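Local coordinates for uncharacterized protein (Slackia heliotrinireducens DSM 20476, PDB 4S1P), which is probably a hydrolase of the SGNH (GDSL-like) family, acting on ester bonds, though its substrate has not been identified, at residues A146-A149 against A150-A154. Sequence-based numbering, arbitrary orientation.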
loop_
_atom_site.group_PDB
_atom_site.type_symbol
_atom_site.label_atom_id
_atom_site.label_comp_id
_atom_site.label_asym_id
_atom_site.label_seq_id
_atom_site.Cartn_x
_atom_site.Cartn_y
_atom_site.Cartn_z
ATOM N N ALA A 146 -3.477 -7.508 1.052
ATOM C CA ALA A 146 -2.217 -7.924 1.672
ATOM C C ALA A 146 -2.171 -7.251 3.043
ATOM O O ALA A 146 -1.875 -6.058 3.118
ATOM C CB ALA A 146 -1.058 -7.513 0.785
ATOM N N ASP A 147 -2.551 -7.998 4.093
ATOM C CA ASP A 147 -2.739 -7.446 5.417
ATOM C C ASP A 147 -1.420 -7.476 6.147
ATOM O O ASP A 147 -1.105 -8.437 6.826
ATOM C CB ASP A 147 -3.820 -8.247 6.131
ATOM C CG ASP A 147 -4.186 -7.710 7.507
ATOM O OD1 ASP A 147 -3.481 -6.815 8.008
ATOM O OD2 ASP A 147 -5.177 -8.193 8.106
ATOM N N VAL A 148 -0.648 -6.402 6.029
ATOM C CA VAL A 148 0.640 -6.370 6.700
ATOM C C VAL A 148 0.477 -6.000 8.183
ATOM O O VAL A 148 1.330 -6.320 9.011
ATOM C CB VAL A 148 1.652 -5.480 5.944
ATOM C CG1 VAL A 148 3.041 -5.593 6.574
ATOM C CG2 VAL A 148 1.717 -5.870 4.460
ATOM N N ALA A 149 -0.612 -5.331 8.546
ATOM C CA ALA A 149 -0.831 -4.997 9.943
ATOM C C ALA A 149 -0.876 -6.231 10.819
ATOM O O ALA A 149 -0.408 -6.193 11.961
ATOM C CB ALA A 149 -2.100 -4.197 10.117
ATOM N N ALA A 150 -1.501 -7.295 10.350
ATOM C CA ALA A 150 -1.650 -8.498 11.190
ATOM C C ALA A 150 -0.289 -9.042 11.681
ATOM O O ALA A 150 -0.095 -9.158 12.901
ATOM C CB ALA A 150 -2.478 -9.566 10.471
ATOM N N PRO A 151 0.657 -9.309 10.762
ATOM C CA PRO A 151 1.940 -9.791 11.278
ATOM C C PRO A 151 2.755 -8.733 11.998
ATOM O O PRO A 151 3.587 -9.070 12.845
ATOM C CB PRO A 151 2.642 -10.334 10.043
ATOM C CG PRO A 151 1.971 -9.655 8.854
ATOM C CD PRO A 151 0.528 -9.509 9.299
ATOM N N PHE A 152 2.526 -7.455 11.709
ATOM C CA PHE A 152 3.124 -6.408 12.548
ATOM C C PHE A 152 2.666 -6.545 13.998
ATOM O O PHE A 152 3.468 -6.427 14.895
ATOM C CB PHE A 152 2.798 -4.973 12.045
ATOM C CG PHE A 152 3.913 -4.345 11.272
ATOM C CD1 PHE A 152 4.385 -4.917 10.096
ATOM C CD2 PHE A 152 4.510 -3.164 11.728
ATOM C CE1 PHE A 152 5.404 -4.327 9.384
ATOM C CE2 PHE A 152 5.531 -2.566 10.993
ATOM C CZ PHE A 152 5.962 -3.146 9.839
ATOM N N ARG A 153 1.366 -6.773 14.204
ATOM C CA ARG A 153 0.800 -6.919 15.535
ATOM C C ARG A 153 1.349 -8.190 16.212
ATOM O O ARG A 153 1.634 -8.174 17.409
ATOM C CB ARG A 153 -0.736 -6.973 15.437
ATOM C CG ARG A 153 -1.522 -7.276 16.711
ATOM C CD ARG A 153 -2.151 -6.041 17.278
ATOM N NE ARG A 153 -2.646 -6.243 18.635
ATOM C CZ ARG A 153 -3.376 -5.340 19.284
ATOM N NH1 ARG A 153 -3.699 -4.186 18.695
ATOM N NH2 ARG A 153 -3.807 -5.604 20.516
ATOM N N ALA A 154 1.433 -9.280 15.450
ATOM C CA ALA A 154 1.927 -10.553 15.959
ATOM C C ALA A 154 3.407 -10.508 16.268
ATOM O O ALA A 154 3.889 -11.287 17.096
ATOM C CB ALA A 154 1.649 -11.670 14.960
#
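Ala150, Ala149 and Val148 form the start of helix 149-154, and each has a polar backbone atom bonded across the turn. Ala150 N is capped by Asp147. It gives a hydrogen bond to OD1 of Asp147, 3.1 Å long and bent to 151° at the hydrogen. The N-H meets OD1 from above the carboxylate plane. With CG anti to the backbone N (chi1 -176°), OD1 of Asp147 comes within bonding distance of Ala150 N. The same OD1 lies 3.8 Å from CB of Ala150. The negative charge probably interacts favourably with the helix N-terminus. Were Asp147 replaced by an alanine, Ala150 N would probably lose this acceptor and the start of the helix would be held less firmly.

Ala149 O accepts from Arg153 N at 2.9 Å, a helical i to i+4 bond. Val148 O takes Phe152 N at 3.2 Å, a slightly straighter bond at 160°. Pro151 has no N-H to give. Its ring carbon CD sits 3.2 Å from Asp147 O, with Val148 O also close by. The Val148 and Phe152 side chains run alongside each other in the same direction. Val148 CG1 meets CD1 of the ring at 3.8 Å and also touches CE1.

This is a strand-to-helix passage in the parallel-sheet alpha/beta fold of the SGNH hydrolase family. Strand 144-147 lies at one edge of the sheet. Ala146 and Val148 make backbone hydrogen bonds to the neighbouring strand 100-105. Phe152 stacks on Trp107 and meets Tyr161 edge-to-face. Ala146 and Pro151 rest on helix 170-184, Pro151 through Leu175 and Val179.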